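PDB 7DVE: 6'''-hydroxyparomomycin C oxidase from Microbacterium trichothecenolyticum, which oxidises the C3 hydroxyl of the sugar in C-glycosides such as isoorientin and mangiferin, using FAD as cofactor and passing the electrons to molecular oxygen. Local coordinates for residues R306-T311 with I426-D431; S171-I176 with T311-A316; R68-P73 with S118-G123. All coordinates share one frame; numbering follows the deposited sequence.

Contact 1: R306-T311 with I426-D431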
loop_
_atom_site.group_PDB
_atom_site.type_symbol
_atom_site.label_atom_id
_atom_site.label_comp_id
_atom_site.label_asym_id
_atom_site.label_seq_id
_atom_site.Cartn_x
_atom_site.Cartn_y
_atom_site.Cartn_z
ATOM N N ARG A 306 -4.541 16.196 -22.756
ATOM C CA ARG A 306 -5.493 15.752 -23.758
ATOM C C ARG A 306 -4.739 15.093 -24.905
ATOM O O ARG A 306 -3.965 15.754 -25.609
ATOM C CB ARG A 306 -6.321 16.926 -24.271
ATOM C CG ARG A 306 -7.285 16.541 -25.380
ATOM C CD ARG A 306 -7.999 17.771 -25.937
ATOM N NE ARG A 306 -9.291 17.892 -25.273
ATOM C CZ ARG A 306 -9.534 18.706 -24.257
ATOM N NH1 ARG A 306 -8.632 19.589 -23.848
ATOM N NH2 ARG A 306 -10.704 18.622 -23.626
ATOM N N MET A 307 -4.964 13.801 -25.097
ATOM C CA MET A 307 -4.292 13.081 -26.177
ATOM C C MET A 307 -4.686 13.627 -27.550
ATOM O O MET A 307 -5.867 13.855 -27.833
ATOM C CB MET A 307 -4.630 11.599 -26.094
ATOM C CG MET A 307 -3.645 10.840 -25.245
ATOM S SD MET A 307 -3.773 9.073 -25.471
ATOM C CE MET A 307 -5.456 8.853 -26.008
ATOM N N ARG A 308 -3.690 13.830 -28.407
ATOM C CA ARG A 308 -3.909 14.291 -29.772
ATOM C C ARG A 308 -4.079 13.091 -30.715
ATOM O O ARG A 308 -3.757 11.948 -30.372
ATOM C CB ARG A 308 -2.724 15.150 -30.229
ATOM C CG ARG A 308 -1.363 14.438 -30.017
ATOM C CD ARG A 308 -0.164 15.119 -30.702
ATOM N NE ARG A 308 0.204 16.349 -30.004
ATOM C CZ ARG A 308 1.173 16.444 -29.098
ATOM N NH1 ARG A 308 1.877 15.383 -28.720
ATOM N NH2 ARG A 308 1.415 17.626 -28.530
ATOM N N ASP A 309 -4.556 13.377 -31.933
ATOM C CA ASP A 309 -4.719 12.385 -33.007
ATOM C C ASP A 309 -5.397 11.123 -32.492
ATOM O O ASP A 309 -4.833 10.032 -32.461
ATOM C CB ASP A 309 -3.385 12.053 -33.661
ATOM C CG ASP A 309 -2.656 13.283 -34.123
ATOM O OD1 ASP A 309 -3.334 14.308 -34.419
ATOM O OD2 ASP A 309 -1.406 13.219 -34.165
ATOM N N PHE A 310 -6.631 11.308 -32.094
ATOM C CA PHE A 310 -7.373 10.369 -31.273
ATOM C C PHE A 310 -8.526 9.886 -32.138
ATOM O O PHE A 310 -9.526 10.593 -32.293
ATOM C CB PHE A 310 -7.844 11.087 -30.012
ATOM C CG PHE A 310 -8.549 10.222 -29.027
ATOM C CD1 PHE A 310 -7.846 9.353 -28.216
ATOM C CD2 PHE A 310 -9.926 10.299 -28.888
ATOM C CE1 PHE A 310 -8.502 8.566 -27.274
ATOM C CE2 PHE A 310 -10.595 9.512 -27.956
ATOM C CZ PHE A 310 -9.879 8.651 -27.139
ATOM N N THR A 311 -8.370 8.713 -32.744
ATOM C CA THR A 311 -9.452 8.149 -33.545
ATOM C C THR A 311 -10.611 7.826 -32.618
ATOM O O THR A 311 -10.449 7.012 -31.706
ATOM C CB THR A 311 -8.995 6.903 -34.292
ATOM O OG1 THR A 311 -7.847 7.221 -35.076
ATOM C CG2 THR A 311 -10.073 6.413 -35.222
ATOM N N ILE A 426 2.593 13.088 -25.345
ATOM C CA ILE A 426 1.360 12.307 -25.453
ATOM C C ILE A 426 0.230 13.170 -25.995
ATOM O O ILE A 426 -0.677 12.671 -26.666
ATOM C CB ILE A 426 0.974 11.707 -24.086
ATOM C CG1 ILE A 426 1.978 10.666 -23.643
ATOM C CG2 ILE A 426 -0.394 11.094 -24.123
ATOM C CD1 ILE A 426 1.788 10.283 -22.206
ATOM N N GLY A 427 0.261 14.457 -25.678
ATOM C CA GLY A 427 -0.842 15.326 -26.044
ATOM C C GLY A 427 -0.623 16.756 -25.602
ATOM O O GLY A 427 0.501 17.174 -25.313
ATOM N N ASP A 428 -1.720 17.509 -25.575
ATOM C CA ASP A 428 -1.670 18.898 -25.182
ATOM C C ASP A 428 -2.012 19.026 -23.707
ATOM O O ASP A 428 -3.097 18.603 -23.284
ATOM C CB ASP A 428 -2.614 19.736 -26.035
ATOM C CG ASP A 428 -2.348 19.552 -27.526
ATOM O OD1 ASP A 428 -1.272 19.988 -27.988
ATOM O OD2 ASP A 428 -3.209 18.980 -28.235
ATOM N N PRO A 429 -1.105 19.558 -22.897
ATOM C CA PRO A 429 -1.349 19.627 -21.451
ATOM C C PRO A 429 -2.571 20.478 -21.127
ATOM O O PRO A 429 -2.872 21.448 -21.818
ATOM C CB PRO A 429 -0.066 20.263 -20.910
ATOM C CG PRO A 429 1.012 19.968 -21.989
ATOM C CD PRO A 429 0.267 19.948 -23.287
ATOM N N LEU A 430 -3.291 20.090 -20.075
ATOM C CA LEU A 430 -4.436 20.871 -19.635
ATOM C C LEU A 430 -4.008 22.135 -18.909
ATOM O O LEU A 430 -4.822 23.041 -18.741
ATOM C CB LEU A 430 -5.340 20.035 -18.725
ATOM C CG LEU A 430 -6.568 19.379 -19.365
ATOM C CD1 LEU A 430 -6.223 18.685 -20.682
ATOM C CD2 LEU A 430 -7.240 18.415 -18.398
ATOM N N ASP A 431 -2.734 22.215 -18.541
ATOM C CA ASP A 431 -2.120 23.242 -17.723
ATOM C C ASP A 431 -0.672 23.272 -18.169
ATOM O O ASP A 431 -0.134 22.231 -18.546
ATOM C CB ASP A 431 -2.256 22.873 -16.241
ATOM C CG ASP A 431 -2.029 24.035 -15.323
ATOM O OD1 ASP A 431 -1.166 24.894 -15.645
ATOM O OD2 ASP A 431 -2.721 24.075 -14.273
#

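Contact 2: S171-I176 with T311-A316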
loop_
_atom_site.group_PDB
_atom_site.type_symbol
_atom_site.label_atom_id
_atom_site.label_comp_id
_atom_site.label_asym_id
_atom_site.label_seq_id
_atom_site.Cartn_x
_atom_site.Cartn_y
_atom_site.Cartn_z
ATOM N N SER A 171 -8.488 -3.007 -25.643
ATOM C CA SER A 171 -9.289 -1.822 -25.884
ATOM C C SER A 171 -8.804 -1.090 -27.140
ATOM O O SER A 171 -7.640 -1.212 -27.531
ATOM C CB SER A 171 -9.241 -0.871 -24.692
ATOM O OG SER A 171 -8.261 0.107 -24.886
ATOM N N PRO A 172 -9.687 -0.320 -27.782
ATOM C CA PRO A 172 -9.282 0.394 -29.008
ATOM C C PRO A 172 -8.106 1.343 -28.817
ATOM O O PRO A 172 -7.377 1.614 -29.783
ATOM C CB PRO A 172 -10.554 1.157 -29.417
ATOM C CG PRO A 172 -11.672 0.651 -28.534
ATOM C CD PRO A 172 -11.147 -0.361 -27.581
ATOM N N TYR A 173 -7.879 1.849 -27.607
ATOM C CA TYR A 173 -6.769 2.758 -27.362
ATOM C C TYR A 173 -5.541 2.048 -26.803
ATOM O O TYR A 173 -4.630 2.708 -26.293
ATOM C CB TYR A 173 -7.228 3.891 -26.440
ATOM C CG TYR A 173 -8.448 4.593 -27.008
ATOM C CD1 TYR A 173 -8.403 5.183 -28.275
ATOM C CD2 TYR A 173 -9.665 4.601 -26.320
ATOM C CE1 TYR A 173 -9.523 5.795 -28.826
ATOM C CE2 TYR A 173 -10.795 5.224 -26.866
ATOM C CZ TYR A 173 -10.711 5.814 -28.119
ATOM O OH TYR A 173 -11.803 6.437 -28.668
ATOM N N ALA A 174 -5.499 0.717 -26.898
ATOM C CA ALA A 174 -4.350 -0.044 -26.414
ATOM C C ALA A 174 -3.072 0.364 -27.142
ATOM O O ALA A 174 -3.017 0.372 -28.375
ATOM C CB ALA A 174 -4.597 -1.542 -26.599
ATOM N N GLY A 175 -2.046 0.713 -26.376
ATOM C CA GLY A 175 -0.732 0.943 -26.925
ATOM C C GLY A 175 -0.433 2.352 -27.402
ATOM O O GLY A 175 0.727 2.632 -27.726
ATOM N N ILE A 176 -1.424 3.245 -27.459
ATOM C CA ILE A 176 -1.181 4.594 -27.972
ATOM C C ILE A 176 -0.203 5.343 -27.072
ATOM O O ILE A 176 0.742 5.989 -27.543
ATOM C CB ILE A 176 -2.505 5.367 -28.103
ATOM C CG1 ILE A 176 -3.372 4.760 -29.201
ATOM C CG2 ILE A 176 -2.222 6.819 -28.427
ATOM C CD1 ILE A 176 -4.629 5.560 -29.473
ATOM N N THR A 311 -8.370 8.713 -32.744
ATOM C CA THR A 311 -9.452 8.149 -33.545
ATOM C C THR A 311 -10.611 7.826 -32.618
ATOM O O THR A 311 -10.449 7.012 -31.706
ATOM C CB THR A 311 -8.995 6.903 -34.292
ATOM O OG1 THR A 311 -7.847 7.221 -35.076
ATOM C CG2 THR A 311 -10.073 6.413 -35.222
ATOM N N PRO A 312 -11.766 8.463 -32.770
ATOM C CA PRO A 312 -12.883 8.164 -31.874
ATOM C C PRO A 312 -13.468 6.789 -32.154
ATOM O O PRO A 312 -13.369 6.261 -33.265
ATOM C CB PRO A 312 -13.892 9.277 -32.183
ATOM C CG PRO A 312 -13.570 9.711 -33.568
ATOM C CD PRO A 312 -12.098 9.495 -33.769
ATOM N N VAL A 313 -14.079 6.208 -31.118
ATOM C CA VAL A 313 -14.723 4.901 -31.212
ATOM C C VAL A 313 -16.196 5.097 -31.557
ATOM O O VAL A 313 -16.893 5.898 -30.924
ATOM C CB VAL A 313 -14.544 4.100 -29.907
ATOM C CG1 VAL A 313 -15.086 4.869 -28.704
ATOM C CG2 VAL A 313 -15.217 2.732 -30.018
ATOM N N VAL A 314 -16.669 4.373 -32.575
ATOM C CA VAL A 314 -17.997 4.639 -33.120
ATOM C C VAL A 314 -19.086 4.220 -32.134
ATOM O O VAL A 314 -20.095 4.917 -31.977
ATOM C CB VAL A 314 -18.162 3.955 -34.494
ATOM C CG1 VAL A 314 -18.011 2.442 -34.387
ATOM C CG2 VAL A 314 -19.498 4.323 -35.133
ATOM N N ASP A 315 -18.896 3.094 -31.436
ATOM C CA ASP A 315 -19.896 2.578 -30.497
ATOM C C ASP A 315 -19.214 2.303 -29.161
ATOM O O ASP A 315 -18.959 1.146 -28.822
ATOM C CB ASP A 315 -20.576 1.323 -31.052
ATOM N N ALA A 316 -18.929 3.364 -28.408
ATOM C CA ALA A 316 -18.406 3.191 -27.060
ATOM C C ALA A 316 -19.453 2.518 -26.172
ATOM O O ALA A 316 -20.652 2.511 -26.468
ATOM C CB ALA A 316 -17.978 4.534 -26.463
#

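Contact 3: R68-P73 with S118-G123. With FAD (flavin-adenine dinucleotide), chain C.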
loop_
_atom_site.group_PDB
_atom_site.type_symbol
_atom_site.label_atom_id
_atom_site.label_comp_id
_atom_site.label_asym_id
_atom_site.label_seq_id
_atom_site.Cartn_x
_atom_site.Cartn_y
_atom_site.Cartn_z
ATOM N N ARG A 68 -17.518 5.704 3.191
ATOM C CA ARG A 68 -17.641 6.504 4.410
ATOM C C ARG A 68 -17.396 5.652 5.655
ATOM O O ARG A 68 -16.750 6.104 6.606
ATOM C CB ARG A 68 -19.015 7.180 4.472
ATOM N N ARG A 69 -17.870 4.400 5.641
ATOM C CA ARG A 69 -17.616 3.465 6.726
ATOM C C ARG A 69 -16.144 3.099 6.870
ATOM O O ARG A 69 -15.761 2.590 7.928
ATOM C CB ARG A 69 -18.420 2.188 6.522
ATOM C CG ARG A 69 -19.903 2.357 6.719
ATOM C CD ARG A 69 -20.590 1.093 6.292
ATOM N NE ARG A 69 -20.602 0.124 7.379
ATOM C CZ ARG A 69 -20.716 -1.188 7.218
ATOM N NH1 ARG A 69 -20.792 -1.735 6.011
ATOM N NH2 ARG A 69 -20.754 -1.970 8.297
ATOM N N SER A 70 -15.320 3.312 5.836
ATOM C CA SER A 70 -13.880 3.068 5.990
ATOM C C SER A 70 -13.098 4.233 6.614
ATOM O O SER A 70 -11.867 4.133 6.742
ATOM C CB SER A 70 -13.256 2.744 4.628
ATOM O OG SER A 70 -13.981 1.743 3.946
ATOM N N GLU A 71 -13.747 5.335 6.990
ATOM C CA GLU A 71 -13.032 6.585 7.236
ATOM C C GLU A 71 -12.767 6.869 8.719
ATOM O O GLU A 71 -12.670 8.032 9.115
ATOM C CB GLU A 71 -13.781 7.740 6.580
ATOM C CG GLU A 71 -13.565 7.696 5.082
ATOM C CD GLU A 71 -14.418 8.651 4.294
ATOM O OE1 GLU A 71 -15.163 9.452 4.893
ATOM O OE2 GLU A 71 -14.330 8.601 3.060
ATOM N N GLY A 72 -12.641 5.839 9.544
ATOM C CA GLY A 72 -12.004 5.990 10.829
ATOM C C GLY A 72 -12.945 6.152 12.003
ATOM O O GLY A 72 -14.159 5.929 11.909
ATOM N N PRO A 73 -12.388 6.576 13.141
ATOM C CA PRO A 73 -13.149 6.500 14.401
ATOM C C PRO A 73 -14.407 7.343 14.387
ATOM O O PRO A 73 -15.422 6.941 14.968
ATOM C CB PRO A 73 -12.143 6.980 15.457
ATOM C CG PRO A 73 -11.117 7.737 14.715
ATOM C CD PRO A 73 -11.078 7.230 13.303
ATOM N N SER A 118 -6.873 4.030 6.166
ATOM C CA SER A 118 -8.162 3.372 5.945
ATOM C C SER A 118 -8.408 2.377 7.074
ATOM O O SER A 118 -7.490 1.680 7.500
ATOM C CB SER A 118 -8.229 2.611 4.599
ATOM O OG SER A 118 -8.246 3.492 3.496
ATOM N N SER A 119 -9.646 2.290 7.544
ATOM C CA SER A 119 -10.005 1.372 8.628
ATOM C C SER A 119 -11.183 0.532 8.149
ATOM O O SER A 119 -12.335 0.972 8.236
ATOM C CB SER A 119 -10.348 2.125 9.903
ATOM O OG SER A 119 -9.167 2.522 10.583
ATOM N N ASN A 120 -10.890 -0.669 7.644
ATOM C CA ASN A 120 -11.896 -1.542 7.037
ATOM C C ASN A 120 -11.248 -2.875 6.692
ATOM O O ASN A 120 -10.022 -2.985 6.627
ATOM C CB ASN A 120 -12.507 -0.909 5.788
ATOM C CG ASN A 120 -11.459 -0.576 4.735
ATOM O OD1 ASN A 120 -10.964 0.558 4.672
ATOM N ND2 ASN A 120 -11.111 -1.570 3.897
ATOM N N VAL A 121 -12.079 -3.897 6.490
ATOM C CA VAL A 121 -11.538 -5.171 6.023
ATOM C C VAL A 121 -11.049 -4.978 4.594
ATOM O O VAL A 121 -11.752 -4.406 3.755
ATOM C CB VAL A 121 -12.581 -6.292 6.164
ATOM C CG1 VAL A 121 -12.094 -7.596 5.507
ATOM C CG2 VAL A 121 -12.851 -6.558 7.666
ATOM N N GLY A 122 -9.798 -5.353 4.338
ATOM C CA GLY A 122 -9.130 -5.036 3.091
ATOM C C GLY A 122 -8.121 -3.901 3.176
ATOM O O GLY A 122 -7.293 -3.761 2.259
ATOM N N GLY A 123 -8.160 -3.100 4.250
ATOM C CA GLY A 123 -7.313 -1.929 4.401
ATOM C C GLY A 123 -7.456 -0.992 3.219
ATOM O O GLY A 123 -8.475 -0.979 2.509
HETATM P PA FAD C . -3.249 -1.234 4.955
HETATM O O1A FAD C . -3.430 0.108 5.560
HETATM O O2A FAD C . -3.606 -1.431 3.531
HETATM O O5B FAD C . -4.108 -2.185 5.934
HETATM C C5B FAD C . -3.833 -2.169 7.338
HETATM C C4B FAD C . -5.070 -2.554 8.107
HETATM O O4B FAD C . -4.665 -2.578 9.508
HETATM C C3B FAD C . -6.151 -1.458 8.007
HETATM O O3B FAD C . -7.384 -2.078 7.594
HETATM C C2B FAD C . -6.241 -0.984 9.465
HETATM O O2B FAD C . -7.581 -0.650 9.836
HETATM C C1B FAD C . -5.824 -2.215 10.243
HETATM N N9A FAD C . -5.401 -1.849 11.644
HETATM C C8A FAD C . -4.496 -0.884 11.876
HETATM N N7A FAD C . -4.311 -0.786 13.197
HETATM C C5A FAD C . -5.101 -1.681 13.795
HETATM C C6A FAD C . -5.269 -1.986 15.089
HETATM N N6A FAD C . -4.545 -1.282 15.959
HETATM N N1A FAD C . -6.116 -2.950 15.500
HETATM C C2A FAD C . -6.838 -3.644 14.527
HETATM N N3A FAD C . -6.636 -3.318 13.172
HETATM C C4A FAD C . -5.773 -2.344 12.835
HETATM N N1 FAD C . -0.339 1.203 -3.606
HETATM C C2 FAD C . 0.362 0.641 -4.659
HETATM O O2 FAD C . 1.284 -0.121 -4.391
HETATM N N3 FAD C . 0.024 0.957 -5.985
HETATM C C4 FAD C . -1.068 1.813 -6.249
HETATM O O4 FAD C . -1.371 2.065 -7.420
HETATM C C4X FAD C . -1.762 2.368 -5.180
HETATM N N5 FAD C . -2.783 3.242 -5.360
HETATM C C5X FAD C . -3.521 3.651 -4.287
HETATM C C6 FAD C . -4.671 4.444 -4.462
HETATM C C7 FAD C . -5.474 4.827 -3.394
HETATM C C7M FAD C . -6.739 5.693 -3.623
HETATM C C8 FAD C . -5.128 4.423 -2.103
HETATM C C8M FAD C . -6.006 4.843 -0.910
HETATM C C9 FAD C . -3.980 3.640 -1.915
HETATM C C9A FAD C . -3.167 3.255 -2.997
HETATM N N10 FAD C . -2.048 2.516 -2.818
HETATM C C10 FAD C . -1.382 2.044 -3.874
HETATM C "C1'" FAD C . -1.519 2.162 -1.470
HETATM C "C2'" FAD C . -1.910 0.770 -0.959
HETATM O "O2'" FAD C . -3.327 0.758 -0.716
HETATM C "C3'" FAD C . -1.091 0.409 0.325
HETATM O "O3'" FAD C . 0.311 0.395 0.020
HETATM C "C4'" FAD C . -1.433 -0.995 0.827
HETATM O "O4'" FAD C . -2.824 -1.079 1.094
HETATM C "C5'" FAD C . -0.652 -1.305 2.134
HETATM O "O5'" FAD C . -1.133 -2.529 2.726
HETATM P P FAD C . -0.990 -2.881 4.299
HETATM O O1P FAD C . -1.781 -4.083 4.678
HETATM O O2P FAD C . 0.464 -2.855 4.569
HETATM O O3P FAD C . -1.731 -1.723 5.153
HETATM O O HOH W 1 -13.473 3.019 9.636
#

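Contact 1: R306-T311 with I426-D431
Arg-306 and Asp-428 form an antiparallel hydrogen-bonded pair where strand 300-307 meets the start of strand 427-436, in the large antiparallel sheet of this GMC oxidoreductase. Two backbone bonds define the pair: Arg-306 N gives its proton to Asp-428 O (2.9 Å), and Asp-428 N returns one to Arg-306 O (2.8 Å). The same carbonyl, Arg-306 O, also receives a CA-H...O contact from Gly-427 CA at 3.2 Å. Next along, Met-307 and Gly-427 are a non-hydrogen-bonded pair, and a side chain at Gly-427 would collide with Arg-306 O and Met-307 CA.

The polar side-chain contact belongs to Arg-308. Its chain bends at chi3 (73°), which places NE; the guanidinium lies over Gly-427, whose CA is 3.7 Å above the centre of the guanidinium plane. From there NH2 makes a long salt bridge to Asp-428 OD1, the guanidinium and carboxylate planes standing 89° apart, while NH1 is hydrogen-bonded to Lys-424 O. An alanine here would probably leave the Asp-428 carboxylate without this charged mate and uncover the backbone at Gly-427.

Van der Waals contacts flank the pairing. Leu-430 CD1 lies 4.0 Å from Arg-306 CB, the two side chains crossing at about a right angle. Toward helix 176-183, the apolar pair is Met-307 CG resting against Ile-426 CG2 at 3.4 Å.

Contact 2: S171-I176 with T311-A316
The first torsion of Tyr-173, whose ring and hydroxyl meet Thr-311 and Val-313, sets CG anti to the carbonyl carbon and beside the backbone N (chi1 -55°). With the ring then turned by chi2 (-58°), the CE1 edge and the hydroxyl are the parts that meet the other segment. In Val-313, CG2 is anti to the backbone N, while CG1 lies between that nitrogen and the carbonyl carbon (chi1 57°); the two methyls consequently meet different partners.

The carbonyl oxygen of Thr-311 sits at the edge of the tyrosine ring and in its plane, 3.3 Å from CE1. The hydroxyl of Tyr-173 donates to the same oxygen, but at 3.4 Å from OH to Thr-311 O this hydrogen bond is weak. Beyond it, OH is 3.8 Å from Pro-312 CA and 3.6 Å from Val-313 CG1. The other methyl, Val-313 CG2, faces the ring of Pro-172 more loosely, with 4.4 Å to its CG.

Two loops at the surface of the protein are joined in this way. Segment 171-176 runs into helix 176-183, for which Gly-175 is the N-cap residue, and segment 311-316 leads out of strand 300-307. The first segment folds as successive beta turns, a type I turn from Ser-171 to Ala-174 and a type II turn from Tyr-173 to Ile-176, so that Tyr-173 belongs to both. The type I turn is closed by Ala-174 N bonding to Ser-171 O (3.0 Å). Gly-175 has a positive phi, at which a side chain would be jammed against the preceding carbonyl oxygen.

The Tyr-173 side chain also touches Thr-328, while Ser-171 OG accepts a weak bond from Tyr-173 N and is hydrogen-bonded to Tyr-327 O.

Contact 3: R68-P73 with S118-G123
A single water molecule joins three backbone atoms of Arg-69, Gly-72 and Ser-119 across this buried contact: it donates to Arg-69 O and to Ser-119 O (2.7 Å from the water oxygen) and accepts from Gly-72 N. The two carbonyl oxygens, Arg-69 O and Ser-119 O, are only 3.8 Å apart, and the water supplies each with a proton. The direct backbone bond runs from Ser-119 N to Ser-70 O at 3.0 Å and is nearly straight (168° at the hydrogen). Ser-119 O also takes a CA-H...O contact from Ser-70 CA.

Asn-120 supplies the main side-chain contact. Its CG lies between the backbone N and the carbonyl carbon (chi1 58°), and OD1 comes within 3.2 Å of Ser-70 CB. Both ends of the amide are held: ND2 donates to Val-121 O (2.9 Å) and to Gly-123 O (3.0 Å), bracing the type II turn 120-123, while His-127 NE2 bonds OD1.

That turn borders the ribose of the adenosine half of FAD, with Gly-123 CA 3.2 Å from FAD O3B; a side chain at Gly-123 would strike FAD O5B. Ser-118 and Asn-120 are FAD-binding residues.

Ser-70 OG bonds back to Ala-66 O of helix 60-69, so the contact sets the end of that helix against the cofactor-binding loop between strand 116-117 and helix 142-145.

Contacts 1 and 2 are neighbours, their centres 14 Å apart, and share Thr-311, at which the chain leaving strand 300-307 passes from one to the other. They also touch directly: Met-307 SD lies 4.0 Å from Ile-176 CG2, and the rings of Phe-310 and Tyr-173 stack. Arg-180 of helix 176-183 adds a polar tie, its NH1 bonding both Arg-308 O and Ile-426 O. Contact 3 stands apart, with its centre about 37 Å from that of contact 1 and 36 Å from that of contact 2. It alone of the three borders FAD; the other two lie in the periphery, away from the annotated sites.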